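Local coordinates for post-proline cleaving enzyme (Rickettsia typhi, PDB 4HVT), which probably cleaves short peptides on the carboxyl side of proline, as a serine peptidase of the prolyl oligopeptidase family, at residues A[245-248]-A[249-253]; A[331-334]-A[335-338]; A[534-537]-A[538-542]; A[595-598]-A[599-602]. All coordinates share one frame; numbering follows the deposited sequence. Where two conformers were deposited one is given.

Contact 1: residues A[245-248]-A[249-253]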
ATOM      1  N   ALA A 245     -13.797  -5.092  11.456  1.00  8.98           N
ATOM      2  CA  ALA A 245     -15.235  -4.935  11.217  1.00  8.73           C
ATOM      3  C   ALA A 245     -15.380  -3.901  10.137  1.00  8.60           C
ATOM      4  O   ALA A 245     -14.563  -3.002   9.995  1.00  9.17           O
ATOM      5  CB  ALA A 245     -15.962  -4.483  12.464  1.00  8.92           C
ATOM      6  N   GLY A 246     -16.388  -4.073   9.307  1.00  8.31           N
ATOM      7  CA  GLY A 246     -16.731  -3.114   8.274  1.00  8.48           C
ATOM      8  C   GLY A 246     -18.148  -3.379   7.824  1.00  8.87           C
ATOM      9  O   GLY A 246     -18.764  -4.316   8.261  1.00  9.27           O
ATOM     10  N   LYS A 247     -18.703  -2.550   6.950  1.00  8.92           N
ATOM     11  CA  LYS A 247     -20.052  -2.840   6.415  1.00  9.59           C
ATOM     12  C   LYS A 247     -20.035  -3.934   5.361  1.00  9.31           C
ATOM     13  O   LYS A 247     -19.097  -3.994   4.510  1.00  9.31           O
ATOM     14  CB  LYS A 247     -20.637  -1.605   5.800  1.00 10.14           C
ATOM     15  CG  LYS A 247     -20.972  -0.479   6.758  1.00 10.95           C
ATOM     16  CD  LYS A 247     -22.287  -0.798   7.498  1.00 11.43           C
ATOM     17  CE  LYS A 247     -22.522   0.007   8.779  1.00 12.22           C
ATOM     18  NZ  LYS A 247     -22.342   1.473   8.509  1.00 13.17           N
ATOM     19  N   LEU A 248     -21.026  -4.827   5.420  1.00  9.10           N
ATOM     20  CA  LEU A 248     -21.174  -5.855   4.396  1.00  9.03           C
ATOM     21  C   LEU A 248     -21.649  -5.302   3.023  1.00  9.07           C
ATOM     22  O   LEU A 248     -21.131  -5.654   1.956  1.00  8.73           O
ATOM     23  CB  LEU A 248     -22.111  -6.953   4.876  1.00  9.62           C
ATOM     24  CG  LEU A 248     -22.394  -8.141   3.972  1.00 10.12           C
ATOM     25  CD1 LEU A 248     -21.105  -8.916   3.711  1.00 10.20           C
ATOM     26  CD2 LEU A 248     -23.420  -9.081   4.570  1.00 10.85           C
ATOM     27  N   LEU A 249     -22.648  -4.446   3.124  1.00  9.17           N
ATOM     28  CA  LEU A 249     -23.311  -3.792   1.955  1.00  9.39           C
ATOM     29  C   LEU A 249     -23.162  -2.293   2.032  1.00  9.58           C
ATOM     30  O   LEU A 249     -22.626  -1.752   2.981  1.00 10.41           O
ATOM     31  CB  LEU A 249     -24.794  -4.122   1.879  1.00  9.64           C
ATOM     32  CG  LEU A 249     -25.143  -5.607   2.015  1.00  9.72           C
ATOM     33  CD1 LEU A 249     -26.613  -5.859   2.019  1.00 10.38           C
ATOM     34  CD2 LEU A 249     -24.489  -6.377   0.850  1.00  9.65           C
ATOM     35  N   SER A 250     -23.596  -1.590   0.974  1.00  9.74           N
ATOM     36  CA  SER A 250     -23.728  -0.142   1.048  1.00 10.18           C
ATOM     37  C   SER A 250     -24.710   0.220   2.179  1.00 10.50           C
ATOM     38  O   SER A 250     -25.686  -0.437   2.306  1.00 10.53           O
ATOM     39  CB  SER A 250     -24.344   0.359  -0.271  1.00 10.50           C
ATOM     40  OG  SER A 250     -24.680   1.739  -0.165  1.00 10.98           O
ATOM     41  N   ASP A 251     -24.455   1.273   2.956  1.00 10.97           N
ATOM     42  CA  ASP A 251     -25.388   1.792   3.936  1.00 11.62           C
ATOM     43  C   ASP A 251     -26.756   2.069   3.278  1.00 12.20           C
ATOM     44  O   ASP A 251     -27.760   2.064   3.934  1.00 12.28           O
ATOM     45  CB  ASP A 251     -24.911   3.089   4.556  1.00 12.49           C
ATOM     46  CG  ASP A 251     -23.860   2.898   5.637  1.00 13.35           C
ATOM     47  OD1 ASP A 251     -24.039   1.996   6.469  1.00 14.53           O
ATOM     48  OD2 ASP A 251     -22.892   3.677   5.695  1.00 14.66           O
ATOM     49  N   THR A 252     -26.773   2.369   1.965  1.00 12.51           N
ATOM     50  CA  THR A 252     -28.062   2.668   1.345  1.00 13.00           C
ATOM     51  C   THR A 252     -28.947   1.433   1.219  1.00 12.88           C
ATOM     52  O   THR A 252     -30.164   1.563   0.967  1.00 13.28           O
ATOM     53  CB  THR A 252     -27.959   3.280  -0.079  1.00 13.97           C
ATOM     54  OG1 THR A 252     -27.296   2.345  -0.941  1.00 13.07           O
ATOM     55  CG2 THR A 252     -27.189   4.577  -0.065  1.00 14.58           C
ATOM     56  N   ILE A 253     -28.359   0.259   1.358  1.00 11.84           N
ATOM     57  CA  ILE A 253     -29.068  -1.006   1.332  1.00 12.34           C
ATOM     58  C   ILE A 253     -29.235  -1.541   2.754  1.00 12.69           C
ATOM     59  O   ILE A 253     -30.331  -1.987   3.110  1.00 12.85           O
ATOM     60  CB  ILE A 253     -28.281  -1.986   0.466  1.00 12.30           C
ATOM     61  CG1 ILE A 253     -27.912  -1.323  -0.893  1.00 12.45           C
ATOM     62  CG2 ILE A 253     -29.039  -3.282   0.283  1.00 13.31           C
ATOM     63  CD1 ILE A 253     -29.074  -1.046  -1.821  1.00 13.03           C
TER
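Lys247 and Asp251 form a salt bridge, with NZ of Lys247 2.7 Å from OD1 of Asp251. The pair joins the end of strand 242-247 to the loop that follows it, in the beta-propeller domain. Strand 242-247 lies at one margin of a four-stranded antiparallel sheet, and the loop leads back to strand 257-263 beside it. The ammonium comes in on the syn lone pair of OD1, the side that faces OD2. Bends at chi2 (-78°) and chi4 (51°) carry NZ of Lys247 to the carboxylate, and the two side chains cross at about a right angle. The same NZ also bonds to the carbonyl oxygen of Trp192, in strand 190-192 of another propeller sheet.

On either side of Asp251 in sequence, Ser250 OG and Thr252 OG1 are hydrogen-bonded at 2.8 Å. The backbone closes a turn there, from Ile253 N to Ser250 O at 2.9 Å. The two leucines lie side by side and point the same way. Both are buried, and both rest on Val302 of strand 301-305. CG of Leu248 is 4.2 Å from CD2 of Leu249. On the lysine side, CB of Lys247 packs 3.5 Å from the carbonyl oxygen of Leu249.

Contact 2: residues A[331-334]-A[335-338]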
ATOM      1  N   LEU A 331     -24.455 -17.586   4.253  1.00 14.48           N
ATOM      2  CA  LEU A 331     -24.702 -18.390   5.479  1.00 16.40           C
ATOM      3  C   LEU A 331     -25.110 -19.812   5.207  1.00 18.68           C
ATOM      4  O   LEU A 331     -25.336 -20.590   6.179  1.00 22.59           O
ATOM      5  CB  LEU A 331     -25.741 -17.626   6.323  1.00 16.39           C
ATOM      6  CG  LEU A 331     -25.323 -16.197   6.702  1.00 16.07           C
ATOM      7  CD1 LEU A 331     -26.361 -15.540   7.620  1.00 17.37           C
ATOM      8  CD2 LEU A 331     -23.941 -16.204   7.332  1.00 15.82           C
ATOM      9  N   LYS A 332     -25.239 -20.190   3.944  1.00 19.84           N
ATOM     10  CA  LYS A 332     -25.856 -21.447   3.552  1.00 21.64           C
ATOM     11  C   LYS A 332     -24.808 -22.451   3.131  1.00 23.20           C
ATOM     12  O   LYS A 332     -23.680 -22.096   2.710  1.00 22.44           O
ATOM     13  CB  LYS A 332     -26.855 -21.241   2.390  1.00 22.50           C
ATOM     14  CG  LYS A 332     -27.972 -20.284   2.722  1.00 23.63           C
ATOM     15  CD  LYS A 332     -29.161 -20.439   1.787  1.00 26.08           C
ATOM     16  CE  LYS A 332     -30.254 -19.426   2.137  1.00 27.80           C
ATOM     17  NZ  LYS A 332     -31.589 -19.884   1.680  1.00 29.91           N
ATOM     18  N   THR A 333     -25.185 -23.738   3.237  1.00 25.36           N
ATOM     19  CA  THR A 333     -24.326 -24.787   2.688  1.00 27.78           C
ATOM     20  C   THR A 333     -24.280 -24.655   1.176  1.00 29.06           C
ATOM     21  O   THR A 333     -25.162 -24.021   0.568  1.00 27.29           O
ATOM     22  CB  THR A 333     -24.855 -26.195   2.997  1.00 29.07           C
ATOM     23  OG1 THR A 333     -26.204 -26.322   2.501  1.00 30.88           O
ATOM     24  CG2 THR A 333     -24.823 -26.433   4.503  1.00 30.10           C
ATOM     25  N   GLU A 334     -23.260 -25.250   0.582  1.00 31.24           N
ATOM     26  CA  GLU A 334     -23.162 -25.347  -0.876  1.00 35.14           C
ATOM     27  C   GLU A 334     -24.466 -25.869  -1.509  1.00 36.63           C
ATOM     28  O   GLU A 334     -24.912 -25.338  -2.522  1.00 36.96           O
ATOM     29  CB  GLU A 334     -21.984 -26.237  -1.271  1.00 37.05           C
ATOM     30  CG  GLU A 334     -21.949 -26.620  -2.757  1.00 40.11           C
ATOM     31  CD  GLU A 334     -20.808 -27.573  -3.122  1.00 41.85           C
ATOM     32  OE1 GLU A 334     -19.743 -27.542  -2.489  1.00 44.90           O
ATOM     33  OE2 GLU A 334     -20.970 -28.356  -4.071  1.00 45.41           O
ATOM     34  N   SER A 335     -25.082 -26.883  -0.893  1.00 37.97           N
ATOM     35  CA  SER A 335     -26.404 -27.411  -1.357  1.00 40.55           C
ATOM     36  C   SER A 335     -27.525 -26.370  -1.415  1.00 39.91           C
ATOM     37  O   SER A 335     -28.363 -26.421  -2.304  1.00 38.60           O
ATOM     38  CB  SER A 335     -26.894 -28.559  -0.464  1.00 42.19           C
ATOM     39  OG  SER A 335     -26.411 -29.787  -0.937  1.00 45.69           O
ATOM     40  N   ASP A 336     -27.551 -25.471  -0.435  1.00 35.71           N
ATOM     41  CA  ASP A 336     -28.567 -24.442  -0.359  1.00 33.96           C
ATOM     42  C   ASP A 336     -28.173 -23.104  -1.096  1.00 31.54           C
ATOM     43  O   ASP A 336     -29.020 -22.207  -1.112  1.00 32.71           O
ATOM     44  CB  ASP A 336     -28.960 -24.193   1.129  1.00 33.40           C
ATOM     45  CG  ASP A 336     -29.658 -25.433   1.829  1.00 36.25           C
ATOM     46  OD1 ASP A 336     -30.258 -26.270   1.148  1.00 37.57           O
ATOM     47  OD2 ASP A 336     -29.633 -25.551   3.086  1.00 33.79           O
ATOM     48  N   LYS A 337     -26.967 -22.971  -1.713  1.00 27.81           N
ATOM     49  CA  LYS A 337     -26.466 -21.676  -2.423  1.00 25.87           C
ATOM     50  C   LYS A 337     -26.875 -21.285  -3.896  1.00 26.17           C
ATOM     51  O   LYS A 337     -26.005 -21.030  -4.849  1.00 26.87           O
ATOM     52  CB  LYS A 337     -24.973 -21.575  -2.468  1.00 24.66           C
ATOM     53  CG  LYS A 337     -24.274 -21.127  -1.206  1.00 22.22           C
ATOM     54  CD  LYS A 337     -22.788 -21.057  -1.495  1.00 20.89           C
ATOM     55  CE  LYS A 337     -22.134 -20.112  -0.530  1.00 20.39           C
ATOM     56  NZ  LYS A 337     -22.192 -20.602   0.877  1.00 20.66           N
ATOM     57  N   THR A 338     -28.143 -21.031  -4.007  1.00 22.36           N
ATOM     58  CA  THR A 338     -28.768 -20.985  -5.295  1.00 21.78           C
ATOM     59  C   THR A 338     -28.387 -19.775  -6.155  1.00 18.81           C
ATOM     60  O   THR A 338     -28.562 -19.825  -7.362  1.00 19.07           O
ATOM     61  CB  THR A 338     -30.296 -20.994  -5.113  1.00 23.05           C
ATOM     62  OG1 THR A 338     -30.697 -19.791  -4.460  1.00 23.75           O
ATOM     63  CG2 THR A 338     -30.766 -22.199  -4.268  1.00 24.50           C
TER
HETATM   64  O   HOH W   1     -28.043 -24.080   4.330  1.00 30.29           O
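The chain from Thr333 to Lys337 coils into a short turn. The N-H of Lys337 bonds to Glu334 O at 3.2 Å. Asp336 N makes two weak bonds to Thr333, one to its carbonyl O at 3.0 Å and one to its side-chain OG1 at 3.3 Å. OG1 of Thr333 sits between the backbone N and the carbonyl carbon (chi1 56°), which turns it toward Asp336 N.

A water links the same two residues. It accepts from Thr333 N and donates to Asp336 OD2. The chain of Lys332 is extended beyond CG and crosses Asp336 at about a right angle, with CD 3.4 Å from Asp336 O and 3.8 Å from Asp336 CB. Lys337 goes inward instead. A bend at chi4 (65°) brings its NZ to Lys332 O at 2.8 Å.

The turn belongs to the loop between propeller strands 322-326 and 341-344. Lys337 NZ also bonds to the carbonyl oxygens of Asn287 and Asp329, while Glu334 OE2 takes the N-H of Lys313. Three carbonyl oxygens thus accept from the ammonium of this buried lysine, an environment that would probably favour its charged form.

Contact 3: residues A[534-537]-A[538-542]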
ATOM      1  N   LYS A 534       9.983 -21.094  -1.816  1.00 15.65           N
ATOM      2  CA  LYS A 534      10.218 -20.850  -3.242  1.00 16.24           C
ATOM      3  C   LYS A 534      10.650 -19.416  -3.503  1.00 15.30           C
ATOM      4  O   LYS A 534      10.717 -18.983  -4.654  1.00 14.72           O
ATOM      5  CB  LYS A 534       8.964 -21.149  -4.045  1.00 17.06           C
ATOM      6  CG  LYS A 534       8.540 -22.588  -4.047  1.00 19.33           C
ATOM      7  CD  LYS A 534       7.204 -22.777  -4.737  1.00 20.97           C
ATOM      8  CE  LYS A 534       6.813 -24.231  -4.699  1.00 24.85           C
ATOM      9  NZ  LYS A 534       5.794 -24.452  -5.756  1.00 29.28           N
ATOM     10  N   ARG A 535      11.012 -18.691  -2.457  1.00 14.50           N
ATOM     11  CA  ARG A 535      11.339 -17.264  -2.657  1.00 13.73           C
ATOM     12  C   ARG A 535      12.453 -17.017  -3.676  1.00 14.06           C
ATOM     13  O   ARG A 535      12.459 -15.975  -4.368  1.00 13.69           O
ATOM     14  CB  ARG A 535      11.711 -16.545  -1.346  1.00 13.63           C
ATOM     15  CG  ARG A 535      10.649 -15.562  -0.834  1.00 12.77           C
ATOM     16  CD  ARG A 535      10.456 -14.399  -1.796  1.00 12.47           C
ATOM     17  NE  ARG A 535       9.697 -13.285  -1.202  1.00 11.75           N
ATOM     18  CZ  ARG A 535       8.369 -13.266  -1.074  1.00 11.22           C
ATOM     19  NH1 ARG A 535       7.633 -14.269  -1.497  1.00 11.19           N
ATOM     20  NH2 ARG A 535       7.809 -12.228  -0.481  1.00 10.88           N
ATOM     21  N   GLN A 536      13.411 -17.939  -3.744  1.00 14.37           N
ATOM     22  CA  GLN A 536      14.479 -17.768  -4.734  1.00 15.02           C
ATOM     23  C   GLN A 536      14.005 -17.564  -6.167  1.00 15.35           C
ATOM     24  O   GLN A 536      14.728 -16.944  -6.980  1.00 16.24           O
ATOM     25  CB  GLN A 536      15.458 -18.947  -4.636  1.00 15.52           C
ATOM     26  CG  GLN A 536      16.673 -18.782  -5.504  1.00 15.98           C
ATOM     27  CD  GLN A 536      17.602 -17.663  -5.008  1.00 16.00           C
ATOM     28  OE1 GLN A 536      17.847 -17.515  -3.832  1.00 16.00           O
ATOM     29  NE2 GLN A 536      18.114 -16.859  -5.931  1.00 16.34           N
ATOM     30  N   THR A 537      12.794 -18.024  -6.496  1.00 15.43           N
ATOM     31  CA  THR A 537      12.219 -17.813  -7.801  1.00 15.24           C
ATOM     32  C   THR A 537      12.026 -16.284  -8.071  1.00 14.65           C
ATOM     33  O   THR A 537      12.382 -15.801  -9.152  1.00 14.94           O
ATOM     34  CB  THR A 537      10.916 -18.627  -7.956  1.00 15.44           C
ATOM     35  OG1 THR A 537      11.229 -20.015  -8.024  1.00 16.70           O
ATOM     36  CG2 THR A 537      10.116 -18.212  -9.228  1.00 15.47           C
ATOM     37  N   ALA A 538      11.553 -15.538  -7.088  1.00 13.45           N
ATOM     38  CA  ALA A 538      11.400 -14.092  -7.234  1.00 12.75           C
ATOM     39  C   ALA A 538      12.749 -13.456  -7.536  1.00 13.26           C
ATOM     40  O   ALA A 538      12.872 -12.620  -8.429  1.00 13.25           O
ATOM     41  CB  ALA A 538      10.796 -13.468  -5.972  1.00 12.03           C
ATOM     42  N   PHE A 539      13.759 -13.862  -6.790  1.00 13.45           N
ATOM     43  CA  PHE A 539      15.057 -13.274  -6.900  1.00 14.13           C
ATOM     44  C   PHE A 539      15.675 -13.577  -8.288  1.00 14.90           C
ATOM     45  O   PHE A 539      16.231 -12.705  -8.908  1.00 15.00           O
ATOM     46  CB  PHE A 539      15.979 -13.724  -5.776  1.00 14.36           C
ATOM     47  CG  PHE A 539      15.366 -13.637  -4.361  1.00 13.56           C
ATOM     48  CD1 PHE A 539      14.539 -12.587  -3.970  1.00 13.04           C
ATOM     49  CD2 PHE A 539      15.669 -14.587  -3.405  1.00 13.95           C
ATOM     50  CE1 PHE A 539      13.979 -12.507  -2.703  1.00 12.59           C
ATOM     51  CE2 PHE A 539      15.128 -14.492  -2.134  1.00 13.37           C
ATOM     52  CZ  PHE A 539      14.286 -13.451  -1.781  1.00 12.85           C
ATOM     53  N   ASN A 540      15.510 -14.819  -8.749  1.00 15.52           N
ATOM     54  CA  ASN A 540      15.972 -15.223 -10.067  1.00 16.10           C
ATOM     55  C   ASN A 540      15.299 -14.390 -11.154  1.00 15.98           C
ATOM     56  O   ASN A 540      15.960 -13.986 -12.105  1.00 16.32           O
ATOM     57  CB  ASN A 540      15.674 -16.691 -10.321  1.00 16.76           C
ATOM     58  CG  ASN A 540      16.538 -17.611  -9.481  1.00 17.49           C
ATOM     59  OD1 ASN A 540      17.545 -17.197  -8.905  1.00 18.08           O
ATOM     60  ND2 ASN A 540      16.162 -18.872  -9.442  1.00 18.18           N
ATOM     61  N   ASP A 541      14.005 -14.112 -10.996  1.00 15.43           N
ATOM     62  CA  ASP A 541      13.279 -13.275 -11.973  1.00 15.17           C
ATOM     63  C   ASP A 541      13.920 -11.904 -12.061  1.00 15.10           C
ATOM     64  O   ASP A 541      14.082 -11.327 -13.117  1.00 15.03           O
ATOM     65  CB  ASP A 541      11.830 -13.128 -11.576  1.00 14.71           C
ATOM     66  CG  ASP A 541      11.035 -14.404 -11.799  1.00 14.88           C
ATOM     67  OD1 ASP A 541      11.614 -15.329 -12.384  1.00 15.25           O
ATOM     68  OD2 ASP A 541       9.845 -14.487 -11.365  1.00 14.45           O
ATOM     69  N   PHE A 542      14.290 -11.385 -10.912  1.00 15.16           N
ATOM     70  CA  PHE A 542      14.890 -10.063 -10.851  1.00 15.37           C
ATOM     71  C   PHE A 542      16.263 -10.094 -11.571  1.00 16.03           C
ATOM     72  O   PHE A 542      16.569  -9.218 -12.323  1.00 15.89           O
ATOM     73  CB  PHE A 542      15.055  -9.682  -9.383  1.00 15.72           C
ATOM     74  CG  PHE A 542      15.381  -8.234  -9.160  1.00 16.34           C
ATOM     75  CD1 PHE A 542      14.455  -7.237  -9.433  1.00 15.71           C
ATOM     76  CD2 PHE A 542      16.586  -7.870  -8.624  1.00 17.04           C
ATOM     77  CE1 PHE A 542      14.731  -5.911  -9.203  1.00 15.63           C
ATOM     78  CE2 PHE A 542      16.897  -6.515  -8.449  1.00 17.15           C
ATOM     79  CZ  PHE A 542      15.966  -5.553  -8.714  1.00 16.60           C
TER
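Phe539 lies against Arg535 and Gln536 around the start of helix 536-551, in the alpha/beta-hydrolase domain. Its CG is anti to the carbonyl carbon (chi1 -48°), which swings the ring back over the preceding turn. Arg535 O sits over the centre of one ring face, 3.6 Å above the plane. The arginine side chain crosses the ring at about a right angle, and its CD lies 3.9 Å from CZ of Phe539. The guanidinium plane stands nearly upright to the ring, at 85°. Beyond the ring, NH2 of Arg535 makes a salt bridge with Glu610 and a hydrogen bond with Asn567, and NH1 bonds to Ala530 O.

CG of Gln536 is anti to the backbone N, and a bend at chi2 (69°) folds the amide toward Asn540. CD of Gln536 lies at the edge of the Phe539 ring, in the ring plane. NE2 of Gln536 points an N-H almost straight at OD1 of Asn540, 3.0 Å away, and the acceptor lies in the glutamine amide plane. Seen from the asparagine, the donor stands above the carbonyl plane. OE1 of Gln536 is taken by Gln578 NE2, so both ends of the amide are held.

Helix 567-578 packs on the phenyl ring through Leu571 and Val574, and Tyr626 meets it edge-to-face. The helical backbone bonds include Asn540 N to Gln536 O at 2.9 Å and Asp541 N to Thr537 O at 3.0 Å.

Contact 4: residues A[595-598]-A[599-602]. With EDO (1,2-ethanediol), chain E.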
ATOM      1  N   MET A 595      15.829 -12.622   8.221  1.00 13.66           N
ATOM      2  CA  MET A 595      14.816 -13.641   7.976  1.00 13.37           C
ATOM      3  C   MET A 595      14.902 -14.821   8.975  1.00 13.81           C
ATOM      4  O   MET A 595      13.985 -15.652   9.033  1.00 13.44           O
ATOM      5  CB  MET A 595      14.852 -14.066   6.506  1.00 13.32           C
ATOM      6  CG  MET A 595      14.717 -12.874   5.530  1.00 13.11           C
ATOM      7  SD  MET A 595      13.418 -11.714   5.978  1.00 12.93           S
ATOM      8  CE  MET A 595      11.940 -12.672   5.740  1.00 12.58           C
ATOM      9  N   ILE A 596      15.976 -14.900   9.780  1.00 14.41           N
ATOM     10  CA  ILE A 596      15.990 -15.862  10.881  0.50 14.68           C
ATOM     11  C   ILE A 596      15.125 -15.389  12.070  1.00 14.43           C
ATOM     12  O   ILE A 596      14.397 -16.198  12.692  1.00 14.30           O
ATOM     13  CB  ILE A 596      17.425 -16.206  11.329  0.50 15.35           C
ATOM     14  CG1 ILE A 596      18.261 -16.676  10.131  0.50 15.57           C
ATOM     15  CG2 ILE A 596      17.377 -17.297  12.383  0.50 15.62           C
ATOM     16  CD1 ILE A 596      19.566 -17.377  10.524  0.50 16.27           C
ATOM     17  N   ARG A 597      15.209 -14.088  12.383  1.00 14.59           N
ATOM     18  CA  ARG A 597      14.629 -13.520  13.600  1.00 14.56           C
ATOM     19  C   ARG A 597      13.400 -12.651  13.350  1.00 13.53           C
ATOM     20  O   ARG A 597      12.895 -12.055  14.283  1.00 12.77           O
ATOM     21  CB  ARG A 597      15.687 -12.663  14.333  1.00 15.62           C
ATOM     22  CG  ARG A 597      16.907 -13.494  14.741  1.00 16.97           C
ATOM     23  CD  ARG A 597      17.801 -12.802  15.772  1.00 18.52           C
ATOM     24  NE  ARG A 597      17.124 -12.353  16.956  1.00 19.11           N
ATOM     25  CZ  ARG A 597      17.518 -11.363  17.765  1.00 20.19           C
ATOM     26  NH1 ARG A 597      18.646 -10.723  17.562  1.00 21.01           N
ATOM     27  NH2 ARG A 597      16.776 -11.039  18.813  1.00 20.64           N
ATOM     28  N   TYR A 598      12.909 -12.632  12.121  1.00 13.18           N
ATOM     29  CA  TYR A 598      11.828 -11.673  11.753  1.00 12.57           C
ATOM     30  C   TYR A 598      10.597 -11.780  12.634  1.00 12.64           C
ATOM     31  O   TYR A 598       9.934 -10.773  12.872  1.00 12.31           O
ATOM     32  CB  TYR A 598      11.430 -11.683  10.255  1.00 12.15           C
ATOM     33  CG  TYR A 598      10.600 -12.847   9.822  1.00 11.79           C
ATOM     34  CD1 TYR A 598       9.221 -12.790   9.881  1.00 11.39           C
ATOM     35  CD2 TYR A 598      11.199 -13.981   9.318  1.00 11.90           C
ATOM     36  CE1 TYR A 598       8.458 -13.849   9.486  1.00 11.33           C
ATOM     37  CE2 TYR A 598      10.458 -15.052   8.895  1.00 12.05           C
ATOM     38  CZ  TYR A 598       9.058 -14.975   8.964  1.00 11.60           C
ATOM     39  OH  TYR A 598       8.254 -16.003   8.563  1.00 11.91           O
ATOM     40  N   LYS A 599      10.306 -12.980  13.164  1.00 13.18           N
ATOM     41  CA  LYS A 599       9.102 -13.120  13.982  1.00 13.60           C
ATOM     42  C   LYS A 599       9.185 -12.332  15.297  1.00 14.27           C
ATOM     43  O   LYS A 599       8.148 -12.062  15.904  1.00 14.07           O
ATOM     44  CB  LYS A 599       8.774 -14.587  14.334  1.00 13.88           C
ATOM     45  CG  LYS A 599       8.495 -15.486  13.133  1.00 14.11           C
ATOM     46  CD  LYS A 599       8.085 -16.920  13.464  1.00 14.35           C
ATOM     47  CE  LYS A 599       9.024 -17.702  14.410  1.00 15.56           C
ATOM     48  NZ  LYS A 599       8.490 -19.070  14.720  1.00 15.90           N
ATOM     49  N   GLU A 600      10.400 -12.037  15.752  1.00 14.57           N
ATOM     50  CA  GLU A 600      10.616 -11.359  17.018  1.00 15.52           C
ATOM     51  C   GLU A 600      10.390  -9.862  16.972  1.00 15.40           C
ATOM     52  O   GLU A 600      10.435  -9.242  18.001  1.00 16.55           O
ATOM     53  CB  GLU A 600      12.047 -11.625  17.498  1.00 17.43           C
ATOM     54  CG  GLU A 600      12.360 -13.080  17.751  1.00 18.69           C
ATOM     55  CD  GLU A 600      13.833 -13.223  18.113  1.00 20.69           C
ATOM     56  OE1 GLU A 600      14.235 -12.630  19.151  1.00 23.61           O
ATOM     57  OE2 GLU A 600      14.587 -13.925  17.388  1.00 21.26           O
ATOM     58  N   PHE A 601      10.168  -9.283  15.788  1.00 14.33           N
ATOM     59  CA  PHE A 601      10.204  -7.831  15.618  1.00 14.04           C
ATOM     60  C   PHE A 601       8.934  -7.341  14.934  1.00 13.43           C
ATOM     61  O   PHE A 601       8.501  -7.927  13.919  1.00 13.04           O
ATOM     62  CB  PHE A 601      11.419  -7.408  14.788  1.00 14.19           C
ATOM     63  CG  PHE A 601      12.725  -7.671  15.498  1.00 14.73           C
ATOM     64  CD1 PHE A 601      13.185  -6.789  16.467  1.00 15.21           C
ATOM     65  CD2 PHE A 601      13.459  -8.797  15.226  1.00 15.03           C
ATOM     66  CE1 PHE A 601      14.370  -7.043  17.139  1.00 15.84           C
ATOM     67  CE2 PHE A 601      14.620  -9.101  15.937  1.00 15.68           C
ATOM     68  CZ  PHE A 601      15.098  -8.201  16.871  1.00 15.98           C
ATOM     69  N   GLY A 602       8.332  -6.269  15.470  1.00 13.12           N
ATOM     70  CA  GLY A 602       7.157  -5.673  14.814  1.00 12.40           C
ATOM     71  C   GLY A 602       6.026  -6.682  14.621  1.00 12.11           C
ATOM     72  O   GLY A 602       5.804  -7.512  15.524  1.00 12.92           O
TER
HETATM   73  C1  EDO E 804       7.195  -4.076  18.415  1.00 33.37           C
HETATM   74  O1  EDO E 804       7.331  -3.115  17.360  1.00 34.01           O
HETATM   75  C2  EDO E 804       8.508  -4.684  18.843  1.00 32.00           C
HETATM   76  O2  EDO E 804       8.914  -5.816  18.068  1.00 30.67           O
HETATM   77  O   HOH W   2      11.894 -15.431  13.639  1.00 13.99           O
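Arg597 reaches Glu600 because its chain bends at chi3 (54°), turning the guanidinium edge toward the carboxylate. Glu600 meets it with a chain extended beyond CG and with CG anti to the carbonyl carbon (chi1 -62°). The grip is side-on and two-pronged. NE of Arg597 bonds to OE2 of Glu600 at 3.0 Å, and NH2 bonds to OE1 at 3.0 Å. Both oxygens lie in the guanidinium plane, but the carboxylate is turned 42° against it, so both nitrogens meet it from above its plane. NH1 of Arg597 has its own salt bridge, to Glu28.

CZ of Phe601 lies over one guanidinium face, 3.8 Å from NH2 of Arg597. The salt bridge spans one turn of 3-10 helix. Its backbone bonds run from Glu600 N to Arg597 O at 2.9 Å and from Phe601 N to Tyr598 O at 3.3 Å. This turn sits in the loop between strand 585-589 and helix 608-611 of the hydrolase domain. Trp655 stacks on the Phe601 ring.

Lys599 CG makes a CH-pi contact over the Tyr598 ring, 4.3 Å from its centroid. NZ of Lys599 makes salt bridges with Asp613 and Glu615. A 1,2-ethanediol, probably from the crystallisation liquor, accepts the N-H of Gly602 through O2 at 2.7 Å.

How the contacts relate
The four contacts follow one another in series, and none nests in or crosses another. Contact 1 comes first, in the turn from strand 242-247 to strand 257-263. Contact 2 folds up the loop between strands 322-326 and 341-344. Both belong to the propeller, with nearest atoms about 8 Å apart. The chain then enters the hydrolase domain. Contact 3 starts helix 536-551, and contact 4 shapes the loop before helix 608-611. Their nearest atoms are about 7 Å apart. Tyr626 of helix 617-626 lies between them, touching Phe539 of contact 3 and Met595 of segment 595-598. Contacts 1 and 3 lie on opposite sides of the chain's centre, about 40 Å apart between centres.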